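PDB 6M7D: nucleoprotein from Sendai virus, which wraps the viral RNA genome in a helical nucleocapsid, one copy per six ribonucleotides, protecting it from nucleases and presenting it as template for transcription and replication. Local coordinates for residues 144-149 / 210-215; 58-63 / 136-141; 236-241 / 307-312. All blocks are in the same frame, centred on the assembly; numbering follows the deposited sequence.

Interaction 1. Residues 144-149 / 210-215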
ATOM      1  N   LEU A 144      12.241  -5.388 -19.309  1.00 13.47           N
ATOM      2  CA  LEU A 144      11.563  -5.885 -18.080  1.00 13.47           C
ATOM      3  C   LEU A 144      12.375  -5.537 -16.826  1.00 13.47           C
ATOM      4  O   LEU A 144      11.762  -5.089 -15.839  1.00 13.47           O
ATOM      5  CB  LEU A 144      11.374  -7.400 -18.206  1.00 13.47           C
ATOM      6  CG  LEU A 144      10.517  -8.042 -17.117  1.00 13.47           C
ATOM      7  CD1 LEU A 144       9.128  -7.426 -17.092  1.00 13.47           C
ATOM      8  CD2 LEU A 144      10.428  -9.547 -17.317  1.00 13.47           C
ATOM      9  N   PHE A 145      13.701  -5.693 -16.883  1.00 10.32           N
ATOM     10  CA  PHE A 145      14.565  -5.425 -15.702  1.00 10.32           C
ATOM     11  C   PHE A 145      15.708  -4.480 -16.082  1.00 10.32           C
ATOM     12  O   PHE A 145      16.033  -4.367 -17.278  1.00 10.32           O
ATOM     13  CB  PHE A 145      15.142  -6.723 -15.130  1.00 10.32           C
ATOM     14  CG  PHE A 145      14.134  -7.672 -14.534  1.00 10.32           C
ATOM     15  CD1 PHE A 145      13.451  -7.345 -13.374  1.00 10.32           C
ATOM     16  CD2 PHE A 145      13.882  -8.899 -15.121  1.00 10.32           C
ATOM     17  CE1 PHE A 145      12.529  -8.220 -12.823  1.00 10.32           C
ATOM     18  CE2 PHE A 145      12.961  -9.775 -14.569  1.00 10.32           C
ATOM     19  CZ  PHE A 145      12.286  -9.435 -13.420  1.00 10.32           C
ATOM     20  N   GLN A 146      16.263  -3.793 -15.080  1.00 12.27           N
ATOM     21  CA  GLN A 146      17.390  -2.845 -15.287  1.00 12.27           C
ATOM     22  C   GLN A 146      18.679  -3.627 -15.562  1.00 12.27           C
ATOM     23  O   GLN A 146      18.941  -4.608 -14.838  1.00 12.27           O
ATOM     24  CB  GLN A 146      17.571  -1.973 -14.044  1.00 12.27           C
ATOM     25  CG  GLN A 146      16.363  -1.108 -13.724  1.00 12.27           C
ATOM     26  CD  GLN A 146      16.598  -0.234 -12.517  1.00 12.27           C
ATOM     27  OE1 GLN A 146      17.706  -0.153 -11.992  1.00 12.27           O
ATOM     28  NE2 GLN A 146      15.548   0.432 -12.065  1.00 12.27           N
ATOM     29  N   GLY A 147      19.447  -3.195 -16.566  1.00 18.15           N
ATOM     30  CA  GLY A 147      20.722  -3.847 -16.923  1.00 18.15           C
ATOM     31  C   GLY A 147      21.894  -2.901 -16.729  1.00 18.15           C
ATOM     32  O   GLY A 147      21.834  -1.775 -17.262  1.00 18.15           O
ATOM     33  N   GLN A 148      22.929  -3.343 -16.007  1.00 23.81           N
ATOM     34  CA  GLN A 148      24.116  -2.485 -15.746  1.00 23.81           C
ATOM     35  C   GLN A 148      25.398  -3.281 -16.017  1.00 23.81           C
ATOM     36  O   GLN A 148      25.347  -4.525 -15.959  1.00 23.81           O
ATOM     37  CB  GLN A 148      24.080  -1.937 -14.317  1.00 23.81           C
ATOM     38  CG  GLN A 148      25.033  -0.774 -14.076  1.00 23.81           C
ATOM     39  CD  GLN A 148      24.989  -0.277 -12.652  1.00 23.81           C
ATOM     40  OE1 GLN A 148      24.271  -0.810 -11.809  1.00 23.81           O
ATOM     41  NE2 GLN A 148      25.763   0.758 -12.374  1.00 23.81           N
ATOM     42  N   ARG A 149      26.486  -2.579 -16.351  1.00 28.42           N
ATOM     43  CA  ARG A 149      27.805  -3.210 -16.628  1.00 28.42           C
ATOM     44  C   ARG A 149      28.356  -3.805 -15.327  1.00 28.42           C
ATOM     45  O   ARG A 149      28.134  -3.195 -14.262  1.00 28.42           O
ATOM     46  CB  ARG A 149      28.772  -2.167 -17.196  1.00 28.42           C
ATOM     47  CG  ARG A 149      28.376  -1.632 -18.564  1.00 28.42           C
ATOM     48  CD  ARG A 149      29.419  -0.696 -19.142  1.00 28.42           C
ATOM     49  NE  ARG A 149      29.032  -0.170 -20.443  1.00 28.42           N
ATOM     50  CZ  ARG A 149      29.783   0.639 -21.183  1.00 28.42           C
ATOM     51  NH1 ARG A 149      29.343   1.064 -22.354  1.00 28.42           N
ATOM     52  NH2 ARG A 149      30.972   1.018 -20.747  1.00 28.42           N
ATOM     53  N   VAL A 210      16.089  -6.040 -10.545  1.00  7.96           N
ATOM     54  CA  VAL A 210      15.491  -4.781 -10.123  1.00  7.96           C
ATOM     55  C   VAL A 210      14.636  -4.236 -11.257  1.00  7.96           C
ATOM     56  O   VAL A 210      15.145  -3.952 -12.344  1.00  7.96           O
ATOM     57  CB  VAL A 210      16.570  -3.774  -9.712  1.00  7.96           C
ATOM     58  CG1 VAL A 210      15.970  -2.401  -9.546  1.00  7.96           C
ATOM     59  CG2 VAL A 210      17.228  -4.216  -8.435  1.00  7.96           C
ATOM     60  N   PHE A 211      13.339  -4.076 -11.004  1.00  6.84           N
ATOM     61  CA  PHE A 211      12.425  -3.564 -12.018  1.00  6.84           C
ATOM     62  C   PHE A 211      12.941  -2.259 -12.607  1.00  6.84           C
ATOM     63  O   PHE A 211      13.502  -1.419 -11.902  1.00  6.84           O
ATOM     64  CB  PHE A 211      11.040  -3.316 -11.417  1.00  6.84           C
ATOM     65  CG  PHE A 211      10.271  -4.558 -11.106  1.00  6.84           C
ATOM     66  CD1 PHE A 211      10.768  -5.804 -11.420  1.00  6.84           C
ATOM     67  CD2 PHE A 211       9.041  -4.474 -10.494  1.00  6.84           C
ATOM     68  CE1 PHE A 211      10.055  -6.935 -11.121  1.00  6.84           C
ATOM     69  CE2 PHE A 211       8.327  -5.601 -10.201  1.00  6.84           C
ATOM     70  CZ  PHE A 211       8.834  -6.831 -10.513  1.00  6.84           C
ATOM     71  N   THR A 212      12.745  -2.087 -13.908  1.00  9.76           N
ATOM     72  CA  THR A 212      12.939  -0.776 -14.497  1.00  9.76           C
ATOM     73  C   THR A 212      11.793   0.143 -14.090  1.00  9.76           C
ATOM     74  O   THR A 212      10.777  -0.292 -13.548  1.00  9.76           O
ATOM     75  CB  THR A 212      13.018  -0.868 -16.017  1.00  9.76           C
ATOM     76  OG1 THR A 212      11.990  -1.738 -16.495  1.00  9.76           O
ATOM     77  CG2 THR A 212      14.345  -1.404 -16.446  1.00  9.76           C
ATOM     78  N   GLY A 213      11.964   1.436 -14.349  1.00 10.26           N
ATOM     79  CA  GLY A 213      10.875   2.365 -14.109  1.00 10.26           C
ATOM     80  C   GLY A 213       9.654   2.048 -14.948  1.00 10.26           C
ATOM     81  O   GLY A 213       8.519   2.186 -14.488  1.00 10.26           O
ATOM     82  N   GLU A 214       9.872   1.601 -16.184  1.00 11.23           N
ATOM     83  CA  GLU A 214       8.758   1.278 -17.068  1.00 11.23           C
ATOM     84  C   GLU A 214       7.972   0.081 -16.552  1.00 11.23           C
ATOM     85  O   GLU A 214       6.738   0.070 -16.609  1.00 11.23           O
ATOM     86  CB  GLU A 214       9.279   1.011 -18.478  1.00 11.23           C
ATOM     87  CG  GLU A 214      10.086   2.152 -19.064  1.00 11.23           C
ATOM     88  CD  GLU A 214      11.555   2.083 -18.687  1.00 11.23           C
ATOM     89  OE1 GLU A 214      12.331   1.438 -19.424  1.00 11.23           O
ATOM     90  OE2 GLU A 214      11.935   2.671 -17.653  1.00 11.23           O
ATOM     91  N   THR A 215       8.669  -0.938 -16.050  1.00  9.17           N
ATOM     92  CA  THR A 215       7.990  -2.060 -15.416  1.00  9.17           C
ATOM     93  C   THR A 215       7.177  -1.597 -14.218  1.00  9.17           C
ATOM     94  O   THR A 215       6.046  -2.051 -14.009  1.00  9.17           O
ATOM     95  CB  THR A 215       9.013  -3.109 -14.986  1.00  9.17           C
ATOM     96  OG1 THR A 215       9.715  -3.578 -16.137  1.00  9.17           O
ATOM     97  CG2 THR A 215       8.332  -4.277 -14.297  1.00  9.17           C
TER

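Interaction 2. Residues 58-63 / 136-141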
ATOM      1  N   LEU A  58       5.711 -11.676 -15.824  1.00  8.75           N
ATOM      2  CA  LEU A  58       5.971 -10.258 -15.612  1.00  8.75           C
ATOM      3  C   LEU A  58       5.954  -9.487 -16.923  1.00  8.75           C
ATOM      4  O   LEU A  58       5.485  -8.347 -16.972  1.00  8.75           O
ATOM      5  CB  LEU A  58       7.306 -10.072 -14.899  1.00  8.75           C
ATOM      6  CG  LEU A  58       7.554  -8.660 -14.377  1.00  8.75           C
ATOM      7  CD1 LEU A  58       6.708  -8.389 -13.155  1.00  8.75           C
ATOM      8  CD2 LEU A  58       9.013  -8.469 -14.068  1.00  8.75           C
ATOM      9  N   ALA A  59       6.467 -10.087 -17.995  1.00 10.29           N
ATOM     10  CA  ALA A  59       6.494  -9.401 -19.279  1.00 10.29           C
ATOM     11  C   ALA A  59       5.109  -9.345 -19.902  1.00 10.29           C
ATOM     12  O   ALA A  59       4.794  -8.411 -20.647  1.00 10.29           O
ATOM     13  CB  ALA A  59       7.476 -10.091 -20.219  1.00 10.29           C
ATOM     14  N   HIS A  60       4.274 -10.343 -19.623  1.00 11.92           N
ATOM     15  CA  HIS A  60       2.915 -10.335 -20.146  1.00 11.92           C
ATOM     16  C   HIS A  60       2.044  -9.344 -19.392  1.00 11.92           C
ATOM     17  O   HIS A  60       1.101  -8.783 -19.956  1.00 11.92           O
ATOM     18  CB  HIS A  60       2.322 -11.738 -20.067  1.00 11.92           C
ATOM     19  CG  HIS A  60       2.668 -12.606 -21.234  1.00 11.92           C
ATOM     20  ND1 HIS A  60       3.942 -12.684 -21.751  1.00 11.92           N
ATOM     21  CD2 HIS A  60       1.907 -13.433 -21.986  1.00 11.92           C
ATOM     22  CE1 HIS A  60       3.952 -13.522 -22.770  1.00 11.92           C
ATOM     23  NE2 HIS A  60       2.728 -13.990 -22.934  1.00 11.92           N
ATOM     24  N   SER A  61       2.324  -9.158 -18.101  1.00  9.49           N
ATOM     25  CA  SER A  61       1.551  -8.181 -17.292  1.00  9.49           C
ATOM     26  C   SER A  61       1.794  -6.772 -17.846  1.00  9.49           C
ATOM     27  O   SER A  61       0.831  -5.991 -17.942  1.00  9.49           O
ATOM     28  CB  SER A  61       1.934  -8.271 -15.841  1.00  9.49           C
ATOM     29  OG  SER A  61       3.309  -7.967 -15.662  1.00  9.49           O
ATOM     30  N   LEU A  62       3.046  -6.492 -18.221  1.00  9.88           N
ATOM     31  CA  LEU A  62       3.487  -5.174 -18.753  1.00  9.88           C
ATOM     32  C   LEU A  62       2.933  -4.893 -20.156  1.00  9.88           C
ATOM     33  O   LEU A  62       2.935  -3.710 -20.547  1.00  9.88           O
ATOM     34  CB  LEU A  62       5.018  -5.115 -18.746  1.00  9.88           C
ATOM     35  CG  LEU A  62       5.669  -5.229 -17.370  1.00  9.88           C
ATOM     36  CD1 LEU A  62       7.184  -5.183 -17.484  1.00  9.88           C
ATOM     37  CD2 LEU A  62       5.169  -4.133 -16.444  1.00  9.88           C
ATOM     38  N   ASP A  63       2.518  -5.920 -20.904  1.00 14.52           N
ATOM     39  CA  ASP A  63       2.060  -5.670 -22.299  1.00 14.52           C
ATOM     40  C   ASP A  63       0.844  -4.738 -22.300  1.00 14.52           C
ATOM     41  O   ASP A  63      -0.159  -5.063 -21.639  1.00 14.52           O
ATOM     42  CB  ASP A  63       1.749  -6.984 -23.021  1.00 14.52           C
ATOM     43  CG  ASP A  63       1.534  -6.815 -24.515  1.00 14.52           C
ATOM     44  OD1 ASP A  63       1.946  -5.767 -25.050  1.00 14.52           O
ATOM     45  OD2 ASP A  63       0.957  -7.731 -25.132  1.00 14.52           O
ATOM     46  N   GLY A 136       5.134 -17.549 -26.553  1.00 18.78           N
ATOM     47  CA  GLY A 136       5.614 -17.131 -27.848  1.00 18.78           C
ATOM     48  C   GLY A 136       6.483 -15.901 -27.753  1.00 18.78           C
ATOM     49  O   GLY A 136       6.604 -15.251 -26.704  1.00 18.78           O
ATOM     50  N   PRO A 137       7.119 -15.561 -28.869  1.00 20.54           N
ATOM     51  CA  PRO A 137       7.961 -14.360 -28.895  1.00 20.54           C
ATOM     52  C   PRO A 137       7.138 -13.092 -28.756  1.00 20.54           C
ATOM     53  O   PRO A 137       6.395 -12.722 -29.669  1.00 20.54           O
ATOM     54  CB  PRO A 137       8.649 -14.437 -30.266  1.00 20.54           C
ATOM     55  CG  PRO A 137       8.477 -15.857 -30.715  1.00 20.54           C
ATOM     56  CD  PRO A 137       7.177 -16.305 -30.137  1.00 20.54           C
ATOM     57  N   MET A 138       7.263 -12.423 -27.616  1.00 20.97           N
ATOM     58  CA  MET A 138       6.531 -11.197 -27.335  1.00 20.97           C
ATOM     59  C   MET A 138       7.503 -10.028 -27.320  1.00 20.97           C
ATOM     60  O   MET A 138       8.515 -10.068 -26.614  1.00 20.97           O
ATOM     61  CB  MET A 138       5.793 -11.286 -25.999  1.00 20.97           C
ATOM     62  CG  MET A 138       5.468  -9.933 -25.382  1.00 20.97           C
ATOM     63  SD  MET A 138       4.781 -10.046 -23.722  1.00 20.97           S
ATOM     64  CE  MET A 138       3.073 -10.428 -24.083  1.00 20.97           C
ATOM     65  N   VAL A 139       7.199  -8.997 -28.106  1.00 19.65           N
ATOM     66  CA  VAL A 139       8.036  -7.808 -28.120  1.00 19.65           C
ATOM     67  C   VAL A 139       7.825  -7.024 -26.834  1.00 19.65           C
ATOM     68  O   VAL A 139       6.696  -6.659 -26.480  1.00 19.65           O
ATOM     69  CB  VAL A 139       7.728  -6.943 -29.353  1.00 19.65           C
ATOM     70  CG1 VAL A 139       8.473  -5.621 -29.268  1.00 19.65           C
ATOM     71  CG2 VAL A 139       8.097  -7.690 -30.622  1.00 19.65           C
ATOM     72  N   ASN A 140       8.916  -6.762 -26.126  1.00 18.98           N
ATOM     73  CA  ASN A 140       8.897  -5.960 -24.912  1.00 18.98           C
ATOM     74  C   ASN A 140       8.894  -4.494 -25.317  1.00 18.98           C
ATOM     75  O   ASN A 140       9.859  -4.017 -25.923  1.00 18.98           O
ATOM     76  CB  ASN A 140      10.104  -6.276 -24.029  1.00 18.98           C
ATOM     77  CG  ASN A 140       9.883  -7.491 -23.147  1.00 18.98           C
ATOM     78  OD1 ASN A 140      10.557  -7.666 -22.136  1.00 18.98           O
ATOM     79  ND2 ASN A 140       8.932  -8.333 -23.528  1.00 18.98           N
ATOM     80  N   LYS A 141       7.799  -3.792 -25.006  1.00 18.58           N
ATOM     81  CA  LYS A 141       7.737  -2.358 -25.272  1.00 18.58           C
ATOM     82  C   LYS A 141       8.939  -1.645 -24.674  1.00 18.58           C
ATOM     83  O   LYS A 141       9.538  -0.769 -25.310  1.00 18.58           O
ATOM     84  CB  LYS A 141       6.437  -1.778 -24.714  1.00 18.58           C
ATOM     85  CG  LYS A 141       6.414  -0.261 -24.623  1.00 18.58           C
ATOM     86  CD  LYS A 141       6.185   0.373 -25.982  1.00 18.58           C
ATOM     87  CE  LYS A 141       6.722   1.791 -26.030  1.00 18.58           C
ATOM     88  NZ  LYS A 141       6.551   2.499 -24.733  1.00 18.58           N
TER

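Interaction 3. Residues 236-241 / 307-312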
ATOM      1  N   THR A 236      -3.978 -11.261   1.067  1.00  5.40           N
ATOM      2  CA  THR A 236      -2.771 -12.051   1.426  1.00  5.40           C
ATOM      3  C   THR A 236      -2.139 -11.452   2.685  1.00  5.40           C
ATOM      4  O   THR A 236      -1.770 -12.222   3.588  1.00  5.40           O
ATOM      5  CB  THR A 236      -1.736 -11.990   0.295  1.00  5.40           C
ATOM      6  OG1 THR A 236      -2.347 -12.434  -0.916  1.00  5.40           O
ATOM      7  CG2 THR A 236      -0.500 -12.814   0.582  1.00  5.40           C
ATOM      8  N   LEU A 237      -2.058 -10.120   2.738  1.00  4.34           N
ATOM      9  CA  LEU A 237      -1.469  -9.389   3.890  1.00  4.34           C
ATOM     10  C   LEU A 237      -2.302  -9.611   5.155  1.00  4.34           C
ATOM     11  O   LEU A 237      -1.699  -9.822   6.222  1.00  4.34           O
ATOM     12  CB  LEU A 237      -1.421  -7.897   3.546  1.00  4.34           C
ATOM     13  CG  LEU A 237      -0.171  -7.429   2.808  1.00  4.34           C
ATOM     14  CD1 LEU A 237      -0.306  -5.974   2.390  1.00  4.34           C
ATOM     15  CD2 LEU A 237       1.065  -7.623   3.671  1.00  4.34           C
ATOM     16  N   VAL A 238      -3.633  -9.605   5.033  1.00  5.45           N
ATOM     17  CA  VAL A 238      -4.478  -9.697   6.217  1.00  5.45           C
ATOM     18  C   VAL A 238      -4.567 -11.135   6.710  1.00  5.45           C
ATOM     19  O   VAL A 238      -4.440 -11.405   7.908  1.00  5.45           O
ATOM     20  CB  VAL A 238      -5.867  -9.111   5.919  1.00  5.45           C
ATOM     21  CG1 VAL A 238      -6.828  -9.436   7.033  1.00  5.45           C
ATOM     22  CG2 VAL A 238      -5.764  -7.624   5.742  1.00  5.45           C
ATOM     23  N   THR A 239      -4.797 -12.079   5.802  1.00  8.78           N
ATOM     24  CA  THR A 239      -5.043 -13.458   6.195  1.00  8.78           C
ATOM     25  C   THR A 239      -3.769 -14.258   6.407  1.00  8.78           C
ATOM     26  O   THR A 239      -3.849 -15.392   6.884  1.00  8.78           O
ATOM     27  CB  THR A 239      -5.913 -14.159   5.152  1.00  8.78           C
ATOM     28  OG1 THR A 239      -5.290 -14.072   3.865  1.00  8.78           O
ATOM     29  CG2 THR A 239      -7.282 -13.523   5.092  1.00  8.78           C
ATOM     30  N   MET A 240      -2.610 -13.712   6.057  1.00 11.71           N
ATOM     31  CA  MET A 240      -1.356 -14.378   6.366  1.00 11.71           C
ATOM     32  C   MET A 240      -1.214 -14.545   7.870  1.00 11.71           C
ATOM     33  O   MET A 240      -1.354 -13.585   8.630  1.00 11.71           O
ATOM     34  CB  MET A 240      -0.181 -13.577   5.814  1.00 11.71           C
ATOM     35  CG  MET A 240       1.158 -14.252   5.959  1.00 11.71           C
ATOM     36  SD  MET A 240       2.509 -13.202   5.420  1.00 11.71           S
ATOM     37  CE  MET A 240       1.967 -12.739   3.788  1.00 11.71           C
ATOM     38  N   ASN A 241      -0.807 -15.751   8.277  1.00 15.73           N
ATOM     39  CA  ASN A 241      -0.616 -16.076   9.715  1.00 15.73           C
ATOM     40  C   ASN A 241       0.763 -15.561  10.142  1.00 15.73           C
ATOM     41  O   ASN A 241       1.679 -16.383  10.327  1.00 15.73           O
ATOM     42  CB  ASN A 241      -0.757 -17.580   9.962  1.00 15.73           C
ATOM     43  CG  ASN A 241      -1.101 -17.918  11.397  1.00 15.73           C
ATOM     44  OD1 ASN A 241      -1.621 -18.994  11.676  1.00 15.73           O
ATOM     45  ND2 ASN A 241      -0.819 -17.004  12.311  1.00 15.73           N
ATOM     46  N   GLY A 307     -11.000  -3.666  11.831  1.00  1.20           N
ATOM     47  CA  GLY A 307     -10.065  -4.724  12.127  1.00  1.20           C
ATOM     48  C   GLY A 307      -8.747  -4.610  11.391  1.00  1.20           C
ATOM     49  O   GLY A 307      -8.192  -3.524  11.228  1.00  1.20           O
ATOM     50  N   PRO A 308      -8.205  -5.751  10.954  1.00  1.48           N
ATOM     51  CA  PRO A 308      -6.931  -5.733  10.225  1.00  1.48           C
ATOM     52  C   PRO A 308      -7.035  -5.205   8.810  1.00  1.48           C
ATOM     53  O   PRO A 308      -5.996  -4.925   8.205  1.00  1.48           O
ATOM     54  CB  PRO A 308      -6.503  -7.203  10.229  1.00  1.48           C
ATOM     55  CG  PRO A 308      -7.349  -7.855  11.235  1.00  1.48           C
ATOM     56  CD  PRO A 308      -8.629  -7.121  11.257  1.00  1.48           C
ATOM     57  N   ARG A 309      -8.233  -5.080   8.256  1.00  1.61           N
ATOM     58  CA  ARG A 309      -8.421  -4.492   6.940  1.00  1.61           C
ATOM     59  C   ARG A 309      -8.637  -2.992   6.990  1.00  1.61           C
ATOM     60  O   ARG A 309      -8.812  -2.373   5.942  1.00  1.61           O
ATOM     61  CB  ARG A 309      -9.604  -5.140   6.233  1.00  1.61           C
ATOM     62  CG  ARG A 309      -9.344  -6.532   5.749  1.00  1.61           C
ATOM     63  CD  ARG A 309     -10.641  -7.240   5.504  1.00  1.61           C
ATOM     64  NE  ARG A 309     -10.493  -8.670   5.707  1.00  1.61           N
ATOM     65  CZ  ARG A 309     -10.333  -9.540   4.723  1.00  1.61           C
ATOM     66  NH1 ARG A 309     -10.313  -9.117   3.471  1.00  1.61           N
ATOM     67  NH2 ARG A 309     -10.199 -10.828   4.995  1.00  1.61           N
ATOM     68  N   ALA A 310      -8.645  -2.404   8.179  1.00  0.87           N
ATOM     69  CA  ALA A 310      -8.753  -0.956   8.290  1.00  0.87           C
ATOM     70  C   ALA A 310      -7.619  -0.204   7.608  1.00  0.87           C
ATOM     71  O   ALA A 310      -7.885   0.875   7.053  1.00  0.87           O
ATOM     72  CB  ALA A 310      -8.840  -0.572   9.766  1.00  0.87           C
ATOM     73  N   PRO A 311      -6.363  -0.667   7.623  1.00  0.89           N
ATOM     74  CA  PRO A 311      -5.314   0.063   6.909  1.00  0.89           C
ATOM     75  C   PRO A 311      -5.479   0.089   5.409  1.00  0.89           C
ATOM     76  O   PRO A 311      -4.727   0.804   4.743  1.00  0.89           O
ATOM     77  CB  PRO A 311      -4.050  -0.693   7.302  1.00  0.89           C
ATOM     78  CG  PRO A 311      -4.363  -1.274   8.577  1.00  0.89           C
ATOM     79  CD  PRO A 311      -5.767  -1.684   8.504  1.00  0.89           C
ATOM     80  N   PHE A 312      -6.424  -0.652   4.844  1.00  1.76           N
ATOM     81  CA  PHE A 312      -6.516  -0.780   3.398  1.00  1.76           C
ATOM     82  C   PHE A 312      -7.853  -0.315   2.858  1.00  1.76           C
ATOM     83  O   PHE A 312      -8.168  -0.588   1.704  1.00  1.76           O
ATOM     84  CB  PHE A 312      -6.243  -2.220   2.973  1.00  1.76           C
ATOM     85  CG  PHE A 312      -5.085  -2.827   3.674  1.00  1.76           C
ATOM     86  CD1 PHE A 312      -3.799  -2.500   3.309  1.00  1.76           C
ATOM     87  CD2 PHE A 312      -5.278  -3.699   4.720  1.00  1.76           C
ATOM     88  CE1 PHE A 312      -2.738  -3.038   3.961  1.00  1.76           C
ATOM     89  CE2 PHE A 312      -4.217  -4.236   5.368  1.00  1.76           C
ATOM     90  CZ  PHE A 312      -2.944  -3.906   4.988  1.00  1.76           C
TER

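Interaction 1. Residues 144-149 / 210-215
Two hydrogen bonds join the segments, and both use backbone carbonyls. Q146 N gives its hydrogen to V210 O at 3.0 Å, with an N-H...O angle of 173° and a C=O...N angle of 169°, so the donor sits almost on the C=O axis. The second runs from the hydroxyl of T215 to L144 O; T215 OG1 lies 2.6 Å from the oxygen and above the carbonyl plane. T215 OG1 is placed anti to its own carbonyl carbon, which turns it to the incoming loop.

In backbone terms this is a single isolated beta bridge, F145 with F211, and T212 alone separates it from the start of helix 213-225. T212 is the N-cap of that helix: its OG1 accepts a weak bond from T215 N (3.4 Å) and is also hydrogen-bonded to P143 O, so the hydroxyl ties the cap to the incoming chain. The side chain of R195, which binds RNA, is about 11 Å from that of F211.

The aromatic contact is rim to rim. The F145 and F211 rings lie side by side and point the same way, with centroids 5.6 Å apart and planes at 34°; neither covers the face of the other. One face of F145 receives L144 CG near the rim, and one face of F211 receives T215 CG2. I170 of helix 163-181 touches both phenylalanine side chains.

Contacts of the Q146 side chain complete the set, its extended chain sliding past T212 in the opposite direction. T212 CG2 packs on Q146 CG at 3.4 Å, V210 CG1 meets the amide carbon Q146 CD at 3.7 Å, and the chain carries Q146 NE2 to 2.8 Å from F211 O.

Interaction 2. Residues 58-63 / 136-141
L58 O is gripped by two donors of its own helix: S61 OG at 2.6 Å, which comes from above the carbonyl plane, and L62 N, a weak bond at 3.3 Å. This doubly held oxygen belongs to the last turn of helix 47-62. The loop 136-141 meets a different part of that turn, and there the contact is carried by apolar and sulfur packing.

M138 supplies most of it. Its CG is anti to the backbone N (chi1 158°) and the chain stays extended to SD, then bends at chi3, -81°, which sets the terminal methyl over the imidazole of H60. M138 CE stands 3.4 Å from the centroid of the H60 ring and only 13° off the normal, a CH-pi contact over the centre of one face. M138 SD, by contrast, approaches the H60 ring obliquely, 4.0 Å from its centroid, and also lies 3.5 Å from A59 O. On another side of the methyl comes the carboxylate of D63, with D63 OD2 3.6 Å from M138 CE. Further along the loop, N140 ND2 reaches A59 CB at 4.0 Å.

The imidazole is fixed in rotation as well as covered: NE2 is hydrogen-bonded to W133 O of helix 129-135, and F74 of helix 68-80 meets the ring edge-to-face. The end of helix 47-62 is thus set between helix 68-80, helix 213-225, which L58 and L62 touch, and the loop that follows helix 129-135.

Interaction 3. Residues 236-241 / 307-312
The C-terminal turn of helix 227-239 packs here against a short 3-10 segment, 308-311, that follows helix 290-305. The 3-10 character shows in the i+3 backbone bonds from A310 N to G307 O and from F312 N to R309 O, the latter 3.1 Å long. In the two-lobed Ncore of paramyxovirus nucleoproteins such a contact probably joins the amino- and carboxy-terminal lobes, between which the RNA runs; the nearest atom of this contact is about 10 Å from the bound nucleic acid, and the side chain of Y260, an RNA-binding residue, is about 9 Å from that of L237.

The tight part is built on V238, whose CB points at the 3-10 segment. With CG1 anti to the backbone N (chi1 169°) its two methyls part the work. V238 CG2 reaches F312 CE2 and the R309 CG methylene, each at 3.7 Å, while V238 CG1 takes P308 CB at 3.9 Å. Beside it L237 crosses the buried F312 at about a right angle and meets the ring obliquely, as V238 does. One face of that ring is also covered from its own segment, by P311 CB over the centre, so its place is set from both partners.

The other side is looser and lies toward solvent, at exposed T239 and the outer part of R309. There R309 extends from CG to NE and runs across V238, while T239 CG2 comes obliquely to R309 NH2 at 4.0 Å. The charge is met by E235, one turn before T239, through a salt bridge to NH1, and V238 CG1 lies over one face of the guanidinium, 4.0 Å from R309 NE.

From the N terminus the contacts come in series; none encloses or crosses another. Interaction 2 closes first, bringing the loop after helix 129-135 back to the end of helix 47-62 across 72 residues that include three strands of the sheet. Interaction 1 then takes the same loop a few residues on and closes an excursion rich in helix at the start of helix 213-225. These two touch: L144 CD1 packs on L62 CD1 and L58 CD2, so helices 47-62 and 213-225 share one apolar seam. Interaction 3, centred about 30 Å from the centre of interaction 1, starts on the next helix, 227-239, and ties it to the region after helix 290-305.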